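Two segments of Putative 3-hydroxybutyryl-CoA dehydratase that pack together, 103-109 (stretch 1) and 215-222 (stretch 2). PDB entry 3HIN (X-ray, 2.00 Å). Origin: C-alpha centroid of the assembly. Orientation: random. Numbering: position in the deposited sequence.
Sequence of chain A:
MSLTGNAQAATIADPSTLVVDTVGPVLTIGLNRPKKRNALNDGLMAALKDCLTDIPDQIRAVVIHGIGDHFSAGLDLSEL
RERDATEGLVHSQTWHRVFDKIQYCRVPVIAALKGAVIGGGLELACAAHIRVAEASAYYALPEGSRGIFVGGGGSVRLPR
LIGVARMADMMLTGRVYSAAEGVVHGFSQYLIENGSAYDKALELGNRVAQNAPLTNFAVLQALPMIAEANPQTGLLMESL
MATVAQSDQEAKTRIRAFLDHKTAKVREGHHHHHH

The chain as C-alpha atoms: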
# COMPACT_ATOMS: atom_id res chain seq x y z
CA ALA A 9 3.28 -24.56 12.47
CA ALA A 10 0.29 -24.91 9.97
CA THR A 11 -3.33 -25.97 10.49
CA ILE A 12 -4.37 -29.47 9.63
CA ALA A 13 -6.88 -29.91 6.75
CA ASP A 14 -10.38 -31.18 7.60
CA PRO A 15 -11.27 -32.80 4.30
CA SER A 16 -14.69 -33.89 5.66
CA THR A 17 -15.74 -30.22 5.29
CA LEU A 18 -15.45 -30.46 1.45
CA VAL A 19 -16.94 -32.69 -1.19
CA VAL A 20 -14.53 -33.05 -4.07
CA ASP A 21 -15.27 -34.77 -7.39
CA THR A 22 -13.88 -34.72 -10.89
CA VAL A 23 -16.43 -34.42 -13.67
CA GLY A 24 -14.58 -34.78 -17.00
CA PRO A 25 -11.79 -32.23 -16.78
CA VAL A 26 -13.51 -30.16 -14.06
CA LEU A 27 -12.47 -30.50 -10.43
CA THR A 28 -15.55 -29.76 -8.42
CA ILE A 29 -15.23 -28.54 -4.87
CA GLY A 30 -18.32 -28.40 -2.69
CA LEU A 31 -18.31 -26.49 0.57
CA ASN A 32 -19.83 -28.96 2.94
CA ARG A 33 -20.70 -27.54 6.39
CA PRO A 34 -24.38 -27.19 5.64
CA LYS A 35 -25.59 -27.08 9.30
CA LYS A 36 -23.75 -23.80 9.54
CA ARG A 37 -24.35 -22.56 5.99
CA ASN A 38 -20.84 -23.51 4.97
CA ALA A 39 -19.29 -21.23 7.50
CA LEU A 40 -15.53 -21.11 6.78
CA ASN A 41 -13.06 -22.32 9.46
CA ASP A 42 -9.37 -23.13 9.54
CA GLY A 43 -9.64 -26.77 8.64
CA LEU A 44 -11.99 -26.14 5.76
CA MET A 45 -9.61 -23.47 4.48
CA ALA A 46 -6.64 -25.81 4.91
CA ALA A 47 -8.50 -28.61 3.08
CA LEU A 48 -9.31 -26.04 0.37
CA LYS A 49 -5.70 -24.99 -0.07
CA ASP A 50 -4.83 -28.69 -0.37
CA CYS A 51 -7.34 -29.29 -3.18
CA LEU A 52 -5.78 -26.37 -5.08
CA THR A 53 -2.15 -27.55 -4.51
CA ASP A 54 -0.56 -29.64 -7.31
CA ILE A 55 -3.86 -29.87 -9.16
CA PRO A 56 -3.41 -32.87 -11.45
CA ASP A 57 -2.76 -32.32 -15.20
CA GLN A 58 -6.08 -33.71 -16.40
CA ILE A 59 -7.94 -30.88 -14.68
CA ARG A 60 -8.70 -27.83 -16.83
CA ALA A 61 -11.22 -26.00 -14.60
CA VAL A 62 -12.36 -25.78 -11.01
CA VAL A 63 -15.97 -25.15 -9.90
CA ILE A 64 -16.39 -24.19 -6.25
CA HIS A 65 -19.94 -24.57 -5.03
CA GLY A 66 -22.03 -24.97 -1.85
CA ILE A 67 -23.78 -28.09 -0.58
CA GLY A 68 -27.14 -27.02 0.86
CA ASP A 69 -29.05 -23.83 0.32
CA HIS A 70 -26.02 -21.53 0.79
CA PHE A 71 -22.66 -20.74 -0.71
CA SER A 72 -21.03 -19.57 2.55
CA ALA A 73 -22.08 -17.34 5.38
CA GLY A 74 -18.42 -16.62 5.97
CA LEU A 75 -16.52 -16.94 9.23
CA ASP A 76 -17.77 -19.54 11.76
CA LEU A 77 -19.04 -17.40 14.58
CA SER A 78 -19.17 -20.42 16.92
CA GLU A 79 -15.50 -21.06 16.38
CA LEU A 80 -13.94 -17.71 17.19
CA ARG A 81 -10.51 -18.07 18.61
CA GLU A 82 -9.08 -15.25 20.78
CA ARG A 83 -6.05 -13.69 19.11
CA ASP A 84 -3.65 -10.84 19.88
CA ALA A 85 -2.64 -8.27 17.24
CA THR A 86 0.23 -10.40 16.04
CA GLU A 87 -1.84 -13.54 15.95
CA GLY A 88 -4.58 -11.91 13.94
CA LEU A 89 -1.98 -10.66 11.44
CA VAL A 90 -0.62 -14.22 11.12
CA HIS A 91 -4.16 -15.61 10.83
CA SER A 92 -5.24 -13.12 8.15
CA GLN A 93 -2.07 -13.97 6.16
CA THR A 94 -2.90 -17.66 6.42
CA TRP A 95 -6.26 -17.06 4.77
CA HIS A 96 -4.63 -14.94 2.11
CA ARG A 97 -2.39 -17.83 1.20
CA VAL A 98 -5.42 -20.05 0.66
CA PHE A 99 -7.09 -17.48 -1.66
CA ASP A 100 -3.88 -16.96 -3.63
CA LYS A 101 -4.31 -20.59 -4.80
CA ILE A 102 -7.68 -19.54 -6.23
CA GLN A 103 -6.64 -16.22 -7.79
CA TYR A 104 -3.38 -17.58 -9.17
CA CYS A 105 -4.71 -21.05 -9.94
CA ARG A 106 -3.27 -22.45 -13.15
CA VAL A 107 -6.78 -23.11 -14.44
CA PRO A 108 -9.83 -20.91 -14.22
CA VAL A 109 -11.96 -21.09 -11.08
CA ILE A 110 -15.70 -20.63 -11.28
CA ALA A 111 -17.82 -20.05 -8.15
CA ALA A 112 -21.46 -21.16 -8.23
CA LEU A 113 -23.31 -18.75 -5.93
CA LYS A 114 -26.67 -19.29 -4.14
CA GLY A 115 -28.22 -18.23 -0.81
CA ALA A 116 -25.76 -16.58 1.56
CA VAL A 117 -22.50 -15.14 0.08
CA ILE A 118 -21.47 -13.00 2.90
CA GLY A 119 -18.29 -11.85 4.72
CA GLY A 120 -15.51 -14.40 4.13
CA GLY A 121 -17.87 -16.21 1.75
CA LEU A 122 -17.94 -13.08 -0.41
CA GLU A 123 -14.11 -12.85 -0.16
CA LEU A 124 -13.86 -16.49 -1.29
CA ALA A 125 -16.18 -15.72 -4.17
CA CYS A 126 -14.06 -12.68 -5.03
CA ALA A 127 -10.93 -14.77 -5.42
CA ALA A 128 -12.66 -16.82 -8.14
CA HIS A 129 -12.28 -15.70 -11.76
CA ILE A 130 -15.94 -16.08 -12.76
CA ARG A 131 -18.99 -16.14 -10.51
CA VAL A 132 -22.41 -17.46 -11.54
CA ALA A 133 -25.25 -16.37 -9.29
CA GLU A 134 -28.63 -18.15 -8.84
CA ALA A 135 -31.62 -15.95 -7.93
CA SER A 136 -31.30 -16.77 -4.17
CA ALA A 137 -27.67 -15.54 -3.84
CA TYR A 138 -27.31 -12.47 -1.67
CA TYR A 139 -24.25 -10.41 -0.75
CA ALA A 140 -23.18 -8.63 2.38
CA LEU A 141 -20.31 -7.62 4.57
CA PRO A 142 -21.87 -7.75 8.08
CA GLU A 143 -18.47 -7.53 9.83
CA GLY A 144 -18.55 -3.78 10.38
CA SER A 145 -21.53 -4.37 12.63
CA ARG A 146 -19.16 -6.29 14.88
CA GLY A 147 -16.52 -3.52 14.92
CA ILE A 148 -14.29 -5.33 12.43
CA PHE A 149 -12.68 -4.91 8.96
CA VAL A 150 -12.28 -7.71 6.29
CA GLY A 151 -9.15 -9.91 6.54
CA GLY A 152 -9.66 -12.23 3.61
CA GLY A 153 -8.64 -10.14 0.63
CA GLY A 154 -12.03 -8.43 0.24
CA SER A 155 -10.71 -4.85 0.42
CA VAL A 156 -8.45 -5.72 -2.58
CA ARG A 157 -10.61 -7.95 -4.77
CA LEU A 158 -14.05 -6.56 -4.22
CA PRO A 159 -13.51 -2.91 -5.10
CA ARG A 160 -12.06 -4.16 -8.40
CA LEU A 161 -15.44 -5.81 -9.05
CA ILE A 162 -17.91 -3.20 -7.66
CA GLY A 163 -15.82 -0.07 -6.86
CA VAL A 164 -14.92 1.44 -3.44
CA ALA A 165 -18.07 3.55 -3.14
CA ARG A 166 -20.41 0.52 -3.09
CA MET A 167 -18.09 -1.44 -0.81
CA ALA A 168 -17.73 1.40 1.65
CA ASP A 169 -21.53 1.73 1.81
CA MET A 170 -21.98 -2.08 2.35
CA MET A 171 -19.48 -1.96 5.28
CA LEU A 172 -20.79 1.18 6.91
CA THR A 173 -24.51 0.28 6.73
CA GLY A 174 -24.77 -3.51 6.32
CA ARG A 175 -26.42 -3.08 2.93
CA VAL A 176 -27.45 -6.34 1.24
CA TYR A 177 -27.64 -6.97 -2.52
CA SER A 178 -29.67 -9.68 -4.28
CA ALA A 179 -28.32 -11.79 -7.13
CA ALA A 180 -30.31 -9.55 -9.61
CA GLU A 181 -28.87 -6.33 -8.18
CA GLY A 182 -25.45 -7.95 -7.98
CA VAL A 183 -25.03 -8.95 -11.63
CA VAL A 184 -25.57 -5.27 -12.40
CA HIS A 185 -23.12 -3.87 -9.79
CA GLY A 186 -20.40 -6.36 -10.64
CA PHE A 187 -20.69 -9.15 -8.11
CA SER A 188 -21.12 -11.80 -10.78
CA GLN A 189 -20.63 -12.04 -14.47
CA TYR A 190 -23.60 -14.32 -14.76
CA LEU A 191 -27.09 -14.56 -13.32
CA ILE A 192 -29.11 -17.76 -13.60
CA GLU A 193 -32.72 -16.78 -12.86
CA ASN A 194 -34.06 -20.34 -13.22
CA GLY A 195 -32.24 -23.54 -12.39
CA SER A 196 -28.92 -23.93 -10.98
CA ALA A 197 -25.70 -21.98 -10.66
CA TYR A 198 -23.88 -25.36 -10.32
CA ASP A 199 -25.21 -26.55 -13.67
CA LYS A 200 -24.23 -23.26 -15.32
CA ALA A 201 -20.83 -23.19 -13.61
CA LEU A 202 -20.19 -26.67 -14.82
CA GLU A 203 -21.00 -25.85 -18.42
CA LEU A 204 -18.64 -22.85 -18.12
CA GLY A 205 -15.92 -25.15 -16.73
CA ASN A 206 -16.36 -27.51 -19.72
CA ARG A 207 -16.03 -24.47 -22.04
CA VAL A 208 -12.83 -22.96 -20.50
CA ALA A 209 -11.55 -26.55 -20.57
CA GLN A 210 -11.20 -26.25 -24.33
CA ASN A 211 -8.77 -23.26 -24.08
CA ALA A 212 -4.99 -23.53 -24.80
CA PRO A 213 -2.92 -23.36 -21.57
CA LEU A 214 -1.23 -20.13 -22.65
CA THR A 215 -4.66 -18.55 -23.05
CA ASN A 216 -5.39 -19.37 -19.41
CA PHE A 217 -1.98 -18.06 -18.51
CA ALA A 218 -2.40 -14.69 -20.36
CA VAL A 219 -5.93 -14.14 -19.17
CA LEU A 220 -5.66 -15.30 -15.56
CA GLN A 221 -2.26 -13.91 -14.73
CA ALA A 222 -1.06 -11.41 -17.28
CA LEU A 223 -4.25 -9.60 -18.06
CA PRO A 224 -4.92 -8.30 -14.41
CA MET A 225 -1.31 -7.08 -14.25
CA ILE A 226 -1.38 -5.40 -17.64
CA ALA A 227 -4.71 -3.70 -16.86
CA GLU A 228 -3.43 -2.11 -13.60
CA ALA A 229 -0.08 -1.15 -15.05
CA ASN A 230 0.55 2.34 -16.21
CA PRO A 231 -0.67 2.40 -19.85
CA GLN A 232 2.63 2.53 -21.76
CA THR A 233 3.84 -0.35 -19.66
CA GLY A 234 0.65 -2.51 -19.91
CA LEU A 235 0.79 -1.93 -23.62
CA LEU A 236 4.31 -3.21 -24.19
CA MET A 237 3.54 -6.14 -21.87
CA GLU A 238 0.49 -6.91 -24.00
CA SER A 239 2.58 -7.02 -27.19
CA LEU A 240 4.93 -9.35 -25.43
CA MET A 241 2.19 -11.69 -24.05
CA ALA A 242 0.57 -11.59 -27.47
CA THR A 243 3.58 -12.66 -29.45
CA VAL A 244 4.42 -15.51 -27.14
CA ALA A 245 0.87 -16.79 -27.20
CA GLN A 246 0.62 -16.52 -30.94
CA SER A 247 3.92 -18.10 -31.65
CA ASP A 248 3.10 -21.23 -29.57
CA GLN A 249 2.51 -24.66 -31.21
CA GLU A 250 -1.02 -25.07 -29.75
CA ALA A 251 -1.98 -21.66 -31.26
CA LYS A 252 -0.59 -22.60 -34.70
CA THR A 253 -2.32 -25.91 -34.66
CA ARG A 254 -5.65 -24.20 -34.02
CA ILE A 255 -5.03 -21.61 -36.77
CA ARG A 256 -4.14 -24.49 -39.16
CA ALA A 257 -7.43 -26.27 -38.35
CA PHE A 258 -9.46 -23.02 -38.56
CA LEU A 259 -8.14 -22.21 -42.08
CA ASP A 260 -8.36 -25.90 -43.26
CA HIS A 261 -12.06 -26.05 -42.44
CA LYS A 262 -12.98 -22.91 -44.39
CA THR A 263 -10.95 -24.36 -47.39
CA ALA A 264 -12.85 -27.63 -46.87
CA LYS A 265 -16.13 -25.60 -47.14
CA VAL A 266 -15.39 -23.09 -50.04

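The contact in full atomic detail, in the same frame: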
# COMPACT_ATOMS: atom_id res chain seq x y z
N GLN A 103 -7.00 -17.30 -6.87
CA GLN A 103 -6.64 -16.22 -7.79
C GLN A 103 -5.60 -16.64 -8.82
O GLN A 103 -5.76 -16.38 -10.01
CB GLN A 103 -6.03 -15.00 -7.01
CG GLN A 103 -5.78 -13.75 -7.98
CD GLN A 103 -5.47 -12.45 -7.19
OE1 GLN A 103 -5.57 -12.42 -5.97
NE2 GLN A 103 -5.13 -11.37 -7.91
N TYR A 104 -4.52 -17.29 -8.34
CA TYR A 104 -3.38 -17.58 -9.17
C TYR A 104 -3.41 -19.04 -9.55
O TYR A 104 -2.38 -19.61 -9.92
CB TYR A 104 -2.02 -17.15 -8.51
CG TYR A 104 -1.99 -15.67 -8.26
CD1 TYR A 104 -2.09 -15.15 -6.95
CD2 TYR A 104 -1.98 -14.77 -9.35
CE1 TYR A 104 -2.12 -13.76 -6.73
CE2 TYR A 104 -2.01 -13.39 -9.15
CZ TYR A 104 -2.04 -12.89 -7.81
OH TYR A 104 -2.06 -11.50 -7.59
N CYS A 105 -4.59 -19.65 -9.51
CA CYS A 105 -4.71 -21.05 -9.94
C CYS A 105 -4.28 -21.19 -11.41
O CYS A 105 -4.53 -20.31 -12.24
CB CYS A 105 -6.18 -21.50 -9.77
SG CYS A 105 -6.55 -23.28 -10.10
N ARG A 106 -3.70 -22.31 -11.78
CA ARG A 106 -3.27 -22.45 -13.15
C ARG A 106 -4.44 -22.65 -14.13
O ARG A 106 -4.34 -22.33 -15.33
CB ARG A 106 -2.21 -23.50 -13.32
CG ARG A 106 -2.70 -24.82 -13.19
CD ARG A 106 -1.79 -25.89 -13.93
NE ARG A 106 -2.28 -27.18 -13.43
CZ ARG A 106 -3.28 -27.86 -13.98
NH1 ARG A 106 -3.81 -27.44 -15.11
NH2 ARG A 106 -3.72 -28.98 -13.44
N VAL A 107 -5.57 -23.07 -13.62
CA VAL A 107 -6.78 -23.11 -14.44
C VAL A 107 -7.86 -22.18 -13.93
O VAL A 107 -7.82 -21.73 -12.76
CB VAL A 107 -7.30 -24.54 -14.51
CG1 VAL A 107 -6.23 -25.41 -15.18
CG2 VAL A 107 -7.72 -25.06 -13.11
N PRO A 108 -8.86 -21.87 -14.79
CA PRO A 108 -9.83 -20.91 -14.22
C PRO A 108 -10.72 -21.53 -13.15
O PRO A 108 -11.11 -22.70 -13.25
CB PRO A 108 -10.70 -20.51 -15.39
CG PRO A 108 -10.15 -21.22 -16.62
CD PRO A 108 -8.95 -22.00 -16.27
N VAL A 109 -11.07 -20.70 -12.17
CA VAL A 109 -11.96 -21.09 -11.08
C VAL A 109 -13.29 -20.37 -11.22
O VAL A 109 -13.34 -19.12 -11.35
CB VAL A 109 -11.34 -20.74 -9.75
CG1 VAL A 109 -12.25 -21.17 -8.59
CG2 VAL A 109 -9.97 -21.40 -9.64
N THR A 215 -3.56 -19.48 -23.12
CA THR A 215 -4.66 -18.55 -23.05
C THR A 215 -5.02 -18.39 -21.58
O THR A 215 -5.09 -17.28 -21.11
CB THR A 215 -5.87 -18.98 -23.90
OG1 THR A 215 -5.56 -18.71 -25.26
CG2 THR A 215 -7.12 -18.15 -23.52
N ASN A 216 -5.20 -19.50 -20.84
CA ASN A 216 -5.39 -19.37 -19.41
C ASN A 216 -4.27 -18.58 -18.78
O ASN A 216 -4.54 -17.73 -17.94
CB ASN A 216 -5.55 -20.68 -18.63
CG ASN A 216 -6.76 -21.45 -19.07
OD1 ASN A 216 -7.73 -20.89 -19.63
ND2 ASN A 216 -6.67 -22.76 -18.91
N PHE A 217 -3.03 -18.86 -19.14
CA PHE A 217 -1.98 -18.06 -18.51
C PHE A 217 -2.18 -16.52 -18.73
O PHE A 217 -2.11 -15.72 -17.77
CB PHE A 217 -0.61 -18.49 -19.03
CG PHE A 217 0.50 -17.84 -18.31
CD1 PHE A 217 0.87 -18.30 -17.07
CD2 PHE A 217 1.13 -16.72 -18.83
CE1 PHE A 217 1.91 -17.67 -16.38
CE2 PHE A 217 2.17 -16.07 -18.14
CZ PHE A 217 2.54 -16.55 -16.92
N ALA A 218 -2.36 -16.12 -19.98
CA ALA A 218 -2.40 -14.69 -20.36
C ALA A 218 -3.60 -14.02 -19.70
O ALA A 218 -3.48 -12.91 -19.17
CB ALA A 218 -2.50 -14.55 -21.89
N VAL A 219 -4.73 -14.71 -19.69
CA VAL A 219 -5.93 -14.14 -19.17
C VAL A 219 -5.91 -14.12 -17.66
O VAL A 219 -6.20 -13.09 -17.06
CB VAL A 219 -7.18 -14.90 -19.65
CG1 VAL A 219 -8.43 -14.35 -18.98
CG2 VAL A 219 -7.30 -14.83 -21.16
N LEU A 220 -5.55 -15.23 -17.04
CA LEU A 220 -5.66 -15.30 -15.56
C LEU A 220 -4.59 -14.49 -14.88
O LEU A 220 -4.82 -13.88 -13.85
CB LEU A 220 -5.58 -16.75 -15.09
CG LEU A 220 -6.58 -17.78 -15.66
CD1 LEU A 220 -6.18 -19.25 -15.30
CD2 LEU A 220 -7.94 -17.50 -15.22
N GLN A 221 -3.38 -14.51 -15.44
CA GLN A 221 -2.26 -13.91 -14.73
C GLN A 221 -1.83 -12.60 -15.34
O GLN A 221 -1.64 -11.62 -14.60
CB GLN A 221 -1.01 -14.81 -14.77
CG GLN A 221 -1.23 -16.31 -14.64
CD GLN A 221 -1.53 -16.75 -13.24
OE1 GLN A 221 -1.33 -16.00 -12.29
NE2 GLN A 221 -2.04 -18.01 -13.11
N ALA A 222 -1.65 -12.59 -16.67
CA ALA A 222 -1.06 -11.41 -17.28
C ALA A 222 -2.06 -10.31 -17.39
O ALA A 222 -1.73 -9.15 -17.02
CB ALA A 222 -0.49 -11.70 -18.63
O HOH W 1 -6.08 -13.93 -11.59

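How do the two backbones lie? Stretch 2 is helical throughout, with a wider pi-type turn at 218-222, while most of stretch 1 is an irregular segment leaving a helix that ends just before Tyr 104. The two stretches run in opposite senses: Tyr 104 lies nearest Gln 221 and Val 107 nearest Asn 216, with CA atoms 6.8 and 6.4 Å apart.

What does Leu 220 pack against? Leu 220 points toward stretch 1 and loses the most surface there. Leu 220 CD1 meets mainly backbone, lying 3.6 Å from both Cys 105 O and Arg 106 O; the one side chain it reaches is that of Pro 108, with CD at 4.0 Å. The proline ring thus offers it a compact hydrocarbon surface.

Which polar side chains pack here? Gln 221 starts out sideways, but its end bends nearer, placing OE1 3.3 Å from Tyr 104 CD2 at the ring edge, where the carbon-bound hydrogens carry slight positive charge. Asn 216, by contrast, points toward stretch 1, and its ND2 packs 3.6 Å from Pro 108 CD.

What joins the stretches by hydrogen bonding? No clear direct bond does. Instead, one water donates to Gln 103 O at 2.9 Å and to Leu 220 O at 2.6 Å, bridging two backbone carbonyls that could not bond to each other.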